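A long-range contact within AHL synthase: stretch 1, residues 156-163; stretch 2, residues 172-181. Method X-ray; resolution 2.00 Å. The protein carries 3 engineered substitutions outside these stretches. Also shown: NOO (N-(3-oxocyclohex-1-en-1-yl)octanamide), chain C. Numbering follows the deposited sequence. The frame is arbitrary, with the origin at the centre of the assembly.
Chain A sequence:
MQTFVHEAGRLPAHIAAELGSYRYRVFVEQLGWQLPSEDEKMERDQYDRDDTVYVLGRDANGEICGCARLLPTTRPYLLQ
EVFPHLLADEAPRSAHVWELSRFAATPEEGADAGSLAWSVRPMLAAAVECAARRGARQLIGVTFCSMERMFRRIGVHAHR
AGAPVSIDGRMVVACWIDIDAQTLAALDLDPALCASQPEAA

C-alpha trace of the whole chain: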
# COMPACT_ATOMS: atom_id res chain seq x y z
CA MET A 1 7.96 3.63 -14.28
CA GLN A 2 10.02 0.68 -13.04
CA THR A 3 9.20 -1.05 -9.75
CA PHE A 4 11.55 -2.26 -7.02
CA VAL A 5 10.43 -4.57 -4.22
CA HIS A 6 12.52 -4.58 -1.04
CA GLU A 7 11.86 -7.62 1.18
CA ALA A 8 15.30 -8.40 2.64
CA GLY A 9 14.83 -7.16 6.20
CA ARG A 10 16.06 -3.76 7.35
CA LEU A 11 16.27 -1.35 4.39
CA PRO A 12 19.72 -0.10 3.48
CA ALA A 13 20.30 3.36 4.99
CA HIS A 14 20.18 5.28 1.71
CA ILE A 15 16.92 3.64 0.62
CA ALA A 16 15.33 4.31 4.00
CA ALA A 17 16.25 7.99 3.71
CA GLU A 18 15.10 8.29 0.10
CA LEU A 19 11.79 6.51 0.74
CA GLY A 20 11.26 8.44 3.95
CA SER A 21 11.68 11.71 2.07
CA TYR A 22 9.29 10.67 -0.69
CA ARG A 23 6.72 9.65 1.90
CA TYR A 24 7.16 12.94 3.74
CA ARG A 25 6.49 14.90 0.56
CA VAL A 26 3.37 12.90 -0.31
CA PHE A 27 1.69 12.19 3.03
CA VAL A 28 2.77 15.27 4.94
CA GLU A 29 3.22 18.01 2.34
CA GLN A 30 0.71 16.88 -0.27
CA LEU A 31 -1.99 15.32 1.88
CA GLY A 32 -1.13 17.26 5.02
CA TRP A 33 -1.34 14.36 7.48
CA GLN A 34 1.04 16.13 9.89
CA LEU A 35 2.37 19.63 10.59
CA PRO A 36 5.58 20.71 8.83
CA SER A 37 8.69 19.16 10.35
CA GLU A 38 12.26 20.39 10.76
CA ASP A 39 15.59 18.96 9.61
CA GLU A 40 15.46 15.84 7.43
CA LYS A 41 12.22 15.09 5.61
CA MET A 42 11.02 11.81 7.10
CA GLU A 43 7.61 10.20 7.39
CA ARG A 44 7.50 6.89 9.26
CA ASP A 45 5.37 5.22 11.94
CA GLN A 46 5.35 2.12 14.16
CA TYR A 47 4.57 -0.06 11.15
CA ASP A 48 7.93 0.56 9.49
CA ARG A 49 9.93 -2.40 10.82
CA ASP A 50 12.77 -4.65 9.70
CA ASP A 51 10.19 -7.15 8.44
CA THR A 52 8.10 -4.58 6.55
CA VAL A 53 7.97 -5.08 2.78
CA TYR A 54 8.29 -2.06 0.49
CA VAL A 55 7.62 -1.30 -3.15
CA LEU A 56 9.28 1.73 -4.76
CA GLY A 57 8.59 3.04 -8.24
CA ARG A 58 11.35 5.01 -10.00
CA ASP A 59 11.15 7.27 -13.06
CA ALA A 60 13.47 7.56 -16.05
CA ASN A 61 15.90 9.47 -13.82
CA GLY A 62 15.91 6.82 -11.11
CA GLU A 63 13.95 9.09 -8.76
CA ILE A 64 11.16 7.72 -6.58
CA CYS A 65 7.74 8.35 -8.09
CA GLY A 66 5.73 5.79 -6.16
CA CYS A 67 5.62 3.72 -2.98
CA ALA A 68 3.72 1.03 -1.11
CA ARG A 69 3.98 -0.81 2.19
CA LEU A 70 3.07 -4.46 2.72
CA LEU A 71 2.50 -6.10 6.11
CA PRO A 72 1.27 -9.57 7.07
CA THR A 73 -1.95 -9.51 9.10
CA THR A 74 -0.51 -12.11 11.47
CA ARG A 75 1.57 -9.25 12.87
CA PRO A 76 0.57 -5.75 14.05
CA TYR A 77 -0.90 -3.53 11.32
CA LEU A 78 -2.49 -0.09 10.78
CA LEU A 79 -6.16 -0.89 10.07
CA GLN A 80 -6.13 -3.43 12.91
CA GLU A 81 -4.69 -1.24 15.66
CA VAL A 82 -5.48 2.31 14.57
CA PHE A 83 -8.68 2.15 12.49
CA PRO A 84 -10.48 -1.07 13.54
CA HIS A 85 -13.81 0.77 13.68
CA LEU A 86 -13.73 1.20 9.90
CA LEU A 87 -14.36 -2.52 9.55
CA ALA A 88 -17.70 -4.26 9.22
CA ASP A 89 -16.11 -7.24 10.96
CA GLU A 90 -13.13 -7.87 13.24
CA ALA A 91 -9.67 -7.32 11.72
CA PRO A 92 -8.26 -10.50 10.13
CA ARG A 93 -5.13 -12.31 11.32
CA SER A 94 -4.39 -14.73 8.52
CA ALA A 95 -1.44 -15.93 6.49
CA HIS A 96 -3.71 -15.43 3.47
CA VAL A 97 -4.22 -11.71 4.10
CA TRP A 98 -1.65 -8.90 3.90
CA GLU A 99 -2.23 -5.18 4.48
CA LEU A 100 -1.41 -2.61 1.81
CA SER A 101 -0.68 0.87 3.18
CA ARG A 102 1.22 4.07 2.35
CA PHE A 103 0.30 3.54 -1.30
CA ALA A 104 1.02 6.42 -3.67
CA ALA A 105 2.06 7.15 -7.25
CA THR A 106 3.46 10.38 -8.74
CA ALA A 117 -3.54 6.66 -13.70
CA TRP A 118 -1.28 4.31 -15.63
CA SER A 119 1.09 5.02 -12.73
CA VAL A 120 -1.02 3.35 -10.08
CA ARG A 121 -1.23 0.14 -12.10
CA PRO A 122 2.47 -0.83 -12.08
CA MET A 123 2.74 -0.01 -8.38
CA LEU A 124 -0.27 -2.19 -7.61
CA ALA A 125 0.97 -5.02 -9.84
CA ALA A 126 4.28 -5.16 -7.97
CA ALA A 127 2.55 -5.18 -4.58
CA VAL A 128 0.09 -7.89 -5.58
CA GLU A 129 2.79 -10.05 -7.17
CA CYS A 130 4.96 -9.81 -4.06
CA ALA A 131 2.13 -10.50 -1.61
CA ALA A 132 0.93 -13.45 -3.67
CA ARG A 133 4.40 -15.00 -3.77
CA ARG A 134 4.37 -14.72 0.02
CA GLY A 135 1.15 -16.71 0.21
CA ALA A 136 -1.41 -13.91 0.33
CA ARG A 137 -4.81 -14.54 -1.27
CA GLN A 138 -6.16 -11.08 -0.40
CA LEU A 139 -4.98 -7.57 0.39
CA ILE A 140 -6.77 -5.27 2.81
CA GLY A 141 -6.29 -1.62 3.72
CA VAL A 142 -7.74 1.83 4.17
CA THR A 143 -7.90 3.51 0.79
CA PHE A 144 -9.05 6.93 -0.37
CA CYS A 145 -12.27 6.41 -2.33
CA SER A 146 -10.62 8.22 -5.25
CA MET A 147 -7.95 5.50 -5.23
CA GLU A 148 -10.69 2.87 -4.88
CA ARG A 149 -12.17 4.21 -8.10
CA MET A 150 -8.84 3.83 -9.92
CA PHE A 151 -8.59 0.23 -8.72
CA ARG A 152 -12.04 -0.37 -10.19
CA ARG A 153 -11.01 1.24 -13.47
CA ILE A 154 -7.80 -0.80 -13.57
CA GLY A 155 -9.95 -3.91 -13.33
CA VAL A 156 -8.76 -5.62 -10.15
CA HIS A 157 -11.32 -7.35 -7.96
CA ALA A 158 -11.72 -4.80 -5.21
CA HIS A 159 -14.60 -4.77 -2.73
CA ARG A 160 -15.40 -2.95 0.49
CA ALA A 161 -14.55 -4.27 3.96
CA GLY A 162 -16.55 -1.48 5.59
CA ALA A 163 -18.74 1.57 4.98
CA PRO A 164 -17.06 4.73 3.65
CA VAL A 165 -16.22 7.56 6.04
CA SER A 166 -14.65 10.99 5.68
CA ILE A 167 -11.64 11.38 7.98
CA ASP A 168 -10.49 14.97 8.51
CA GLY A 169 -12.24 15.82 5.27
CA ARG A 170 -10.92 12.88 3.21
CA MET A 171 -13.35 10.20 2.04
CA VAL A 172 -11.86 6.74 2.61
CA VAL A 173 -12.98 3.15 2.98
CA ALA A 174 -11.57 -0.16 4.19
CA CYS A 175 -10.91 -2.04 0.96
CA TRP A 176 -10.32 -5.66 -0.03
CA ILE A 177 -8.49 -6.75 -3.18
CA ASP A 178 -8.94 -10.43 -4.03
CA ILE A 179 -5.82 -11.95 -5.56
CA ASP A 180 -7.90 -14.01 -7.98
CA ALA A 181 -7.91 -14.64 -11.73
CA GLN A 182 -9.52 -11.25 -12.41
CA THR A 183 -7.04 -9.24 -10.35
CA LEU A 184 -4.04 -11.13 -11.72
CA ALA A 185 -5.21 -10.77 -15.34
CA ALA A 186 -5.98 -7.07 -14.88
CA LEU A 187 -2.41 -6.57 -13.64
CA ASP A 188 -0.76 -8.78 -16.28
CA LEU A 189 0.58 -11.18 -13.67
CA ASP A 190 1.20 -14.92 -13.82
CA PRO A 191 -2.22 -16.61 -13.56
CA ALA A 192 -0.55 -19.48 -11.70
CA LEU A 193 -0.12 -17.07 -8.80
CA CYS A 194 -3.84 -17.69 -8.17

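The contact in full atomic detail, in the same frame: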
# COMPACT_ATOMS: atom_id res chain seq x y z
N VAL A 156 -9.01 -4.65 -11.21
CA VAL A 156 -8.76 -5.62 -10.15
C VAL A 156 -10.06 -5.90 -9.41
O VAL A 156 -11.00 -5.12 -9.50
CB VAL A 156 -7.72 -5.10 -9.14
CG1 VAL A 156 -6.43 -4.74 -9.87
CG2 VAL A 156 -8.27 -3.91 -8.38
N HIS A 157 -10.11 -7.02 -8.70
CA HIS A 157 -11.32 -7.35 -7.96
C HIS A 157 -11.23 -6.73 -6.57
O HIS A 157 -10.73 -7.35 -5.63
CB HIS A 157 -11.51 -8.86 -7.85
CG HIS A 157 -12.73 -9.26 -7.08
ND1 HIS A 157 -13.06 -10.58 -6.83
CD2 HIS A 157 -13.70 -8.52 -6.48
CE1 HIS A 157 -14.17 -10.63 -6.11
NE2 HIS A 157 -14.58 -9.39 -5.88
N ALA A 158 -11.72 -5.51 -6.47
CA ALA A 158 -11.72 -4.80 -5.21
C ALA A 158 -13.15 -4.73 -4.68
O ALA A 158 -14.10 -4.57 -5.45
CB ALA A 158 -11.16 -3.40 -5.40
N HIS A 159 -13.30 -4.86 -3.37
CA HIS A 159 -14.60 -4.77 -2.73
C HIS A 159 -14.43 -4.23 -1.32
O HIS A 159 -13.38 -4.40 -0.70
CB HIS A 159 -15.34 -6.12 -2.74
CG HIS A 159 -14.57 -7.26 -2.14
ND1 HIS A 159 -13.57 -7.92 -2.82
CD2 HIS A 159 -14.67 -7.86 -0.93
CE1 HIS A 159 -13.08 -8.88 -2.06
NE2 HIS A 159 -13.73 -8.87 -0.91
N ARG A 160 -15.46 -3.57 -0.82
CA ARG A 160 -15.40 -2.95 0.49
C ARG A 160 -15.44 -3.87 1.71
O ARG A 160 -16.15 -4.88 1.73
CB ARG A 160 -16.52 -1.90 0.59
CG ARG A 160 -16.32 -0.78 -0.41
CD ARG A 160 -17.39 0.28 -0.33
NE ARG A 160 -17.04 1.42 -1.18
CZ ARG A 160 -17.79 2.51 -1.33
NH1 ARG A 160 -18.94 2.62 -0.67
NH2 ARG A 160 -17.38 3.48 -2.12
N ALA A 161 -14.63 -3.52 2.71
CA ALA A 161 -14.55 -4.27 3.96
C ALA A 161 -15.32 -3.50 5.04
O ALA A 161 -15.46 -3.97 6.17
CB ALA A 161 -13.10 -4.45 4.38
N GLY A 162 -15.80 -2.32 4.67
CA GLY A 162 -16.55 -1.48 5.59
C GLY A 162 -17.23 -0.32 4.87
O GLY A 162 -17.01 -0.13 3.67
N ALA A 163 -18.05 0.44 5.58
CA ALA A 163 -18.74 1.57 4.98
C ALA A 163 -17.79 2.75 4.87
O ALA A 163 -16.91 2.92 5.71
CB ALA A 163 -19.97 1.96 5.83
N VAL A 172 -12.62 7.99 2.70
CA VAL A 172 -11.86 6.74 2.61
C VAL A 172 -12.75 5.55 2.95
O VAL A 172 -13.87 5.71 3.44
CB VAL A 172 -10.66 6.73 3.59
CG1 VAL A 172 -9.81 7.98 3.39
CG2 VAL A 172 -11.16 6.65 5.02
N VAL A 173 -12.24 4.36 2.70
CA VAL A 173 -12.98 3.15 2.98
C VAL A 173 -12.04 1.97 3.13
O VAL A 173 -11.00 1.91 2.48
CB VAL A 173 -14.00 2.86 1.85
CG1 VAL A 173 -13.27 2.49 0.56
CG2 VAL A 173 -14.94 1.75 2.28
N ALA A 174 -12.39 1.03 4.01
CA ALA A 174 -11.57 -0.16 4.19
C ALA A 174 -11.82 -0.94 2.91
O ALA A 174 -12.97 -1.19 2.55
CB ALA A 174 -12.02 -0.93 5.41
N CYS A 175 -10.76 -1.35 2.23
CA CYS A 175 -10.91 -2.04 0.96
C CYS A 175 -10.18 -3.37 0.83
O CYS A 175 -9.04 -3.52 1.27
CB CYS A 175 -10.45 -1.08 -0.16
SG CYS A 175 -10.62 -1.61 -1.89
N TRP A 176 -10.87 -4.34 0.23
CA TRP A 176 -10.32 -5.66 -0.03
C TRP A 176 -9.91 -5.70 -1.50
O TRP A 176 -10.50 -5.02 -2.33
CB TRP A 176 -11.37 -6.77 0.12
CG TRP A 176 -11.85 -7.14 1.48
CD1 TRP A 176 -13.08 -6.89 2.01
CD2 TRP A 176 -11.15 -7.94 2.45
NE1 TRP A 176 -13.20 -7.49 3.24
CE2 TRP A 176 -12.03 -8.14 3.54
CE3 TRP A 176 -9.87 -8.51 2.50
CZ2 TRP A 176 -11.67 -8.88 4.67
CZ3 TRP A 176 -9.51 -9.25 3.63
CH2 TRP A 176 -10.42 -9.43 4.69
N ILE A 177 -8.91 -6.51 -1.81
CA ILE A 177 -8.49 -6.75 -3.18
C ILE A 177 -8.25 -8.25 -3.21
O ILE A 177 -7.32 -8.75 -2.56
CB ILE A 177 -7.17 -6.03 -3.57
CG1 ILE A 177 -7.41 -4.54 -3.80
CG2 ILE A 177 -6.63 -6.64 -4.85
CD1 ILE A 177 -6.18 -3.80 -4.28
N ASP A 178 -9.09 -8.99 -3.93
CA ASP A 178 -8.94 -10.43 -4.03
C ASP A 178 -7.87 -10.77 -5.05
O ASP A 178 -7.94 -10.34 -6.19
CB ASP A 178 -10.24 -11.12 -4.45
CG ASP A 178 -11.28 -11.15 -3.35
OD1 ASP A 178 -10.96 -10.77 -2.21
OD2 ASP A 178 -12.43 -11.56 -3.64
N ILE A 179 -6.87 -11.55 -4.63
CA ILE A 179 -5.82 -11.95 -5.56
C ILE A 179 -6.35 -13.18 -6.30
O ILE A 179 -5.92 -14.30 -6.06
CB ILE A 179 -4.51 -12.27 -4.81
CG1 ILE A 179 -4.05 -11.04 -4.03
CG2 ILE A 179 -3.43 -12.69 -5.81
CD1 ILE A 179 -2.79 -11.24 -3.18
N ASP A 180 -7.30 -12.94 -7.20
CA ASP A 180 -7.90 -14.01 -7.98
C ASP A 180 -7.57 -13.84 -9.46
O ASP A 180 -6.80 -12.95 -9.84
CB ASP A 180 -9.42 -14.02 -7.77
CG ASP A 180 -10.07 -12.68 -8.10
OD1 ASP A 180 -9.43 -11.82 -8.74
OD2 ASP A 180 -11.25 -12.50 -7.72
N ALA A 181 -8.16 -14.69 -10.29
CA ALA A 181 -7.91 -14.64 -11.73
C ALA A 181 -8.13 -13.24 -12.32
O ALA A 181 -7.33 -12.77 -13.12
CB ALA A 181 -8.80 -15.66 -12.45
C1 NOO C . -3.66 8.44 -2.59
O1 NOO C . -4.52 8.85 -3.37
C2 NOO C . -3.80 7.12 -1.85
C3 NOO C . -3.23 6.91 -0.58
C4 NOO C . -2.27 8.00 -0.06
C5 NOO C . -1.48 8.79 -1.18
C6 NOO C . -2.39 9.31 -2.33
N7 NOO C . -3.48 5.77 0.28
C8 NOO C . -2.67 4.91 1.07
O8 NOO C . -1.86 5.30 1.91
C9 NOO C . -2.79 3.38 0.91
C10 NOO C . -3.97 2.77 0.12
C11 NOO C . -4.30 1.35 0.66
C12 NOO C . -4.67 0.35 -0.45
C13 NOO C . -5.10 -1.00 0.15
C14 NOO C . -6.15 -1.70 -0.74
C15 NOO C . -6.41 -3.14 -0.28
O HOH W 1 -14.61 1.38 5.91

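Two neighbouring antiparallel strands, one ending at Arg-160 and the other running through to Asp-178, form the core of the contact; the two stretches bury 687 Å² between them, counted over both sides. The ladder rests on backbone hydrogen bonds: His-159 N donates to Trp-176 O (3.0 Å), Trp-176 N returns the bond to His-159 O (2.7 Å), and Ala-161 N meets Ala-174 O (2.9 Å) almost in line, carrying the pairing one residue beyond the strand. At the other end, a single hydrogen bond joins Asp-178 N to His-157 O (2.9 Å). Between these rungs the chains close up: the CA atoms of Ala-158 and Ile-177 lie 4.3 Å apart, and Ala-158 CA makes a CA-H...O contact with Trp-176 O at 3.1 Å.

Side chains alternate between the two faces of the sheet. On one, His-157, His-159, Trp-176 and Asp-178 gather. His-157, chi1 t, holds its imidazole out from the sheet, where ND1 donates to Asp-180 OD2 (2.8 Å), near the ring plane, while Asp-178 CG lies over one ring face. Asp-180, chi1 p, thereby uses OD2 across the contact; as the N-cap residue it also caps a backbone N just past the stretch. His-159, chi1 p, brings the end of its side chain nearer the partner strand and sets its ring face against Trp-176 CB, which sits 3.5 Å from the centroid of the His-159 ring, a CH-pi contact. The His-159 ring and the five-membered ring of Trp-176 are near parallel (22°) but slid apart, with centroids separated by 4.7 Å, so they barely overlap. With chi1 m and chi2 109°, the Trp-176 indole extends past His-159 to Ala-161, where CD1 lies 3.4 Å from Ala-161 CB; the small methyl fits between the indole and Ala-174, whose CB is 3.8 Å from Ala-161 CB.

The other face carries Ala-158, Arg-160, Cys-175 and Ile-177. Ala-158 CB packs 4.0 Å from Cys-175 SG and 4.2 Å from Ile-177 CG1, a short side chain suited to this close pair. Ile-177, chi1 m and chi2 t, is buried, and its CG1 also lies 3.9 Å from C15 of the ligand's octanoyl chain; Cys-175 O approaches the same C15 at 3.1 Å. Arg-160 starts at m and then runs extended, so its aliphatic CD packs on Val-173 CG2 (3.9 Å) while NE and NH2 find partners elsewhere in the structure.

Past the strand, Gly-162 O comes within 3.1 Å of Val-173 CG2, and Gly-162 N is buried without a partner. Water 1 bridges the widening gap, donating to Ala-163 O (2.8 Å) and accepting from Ala-174 N (2.9 Å).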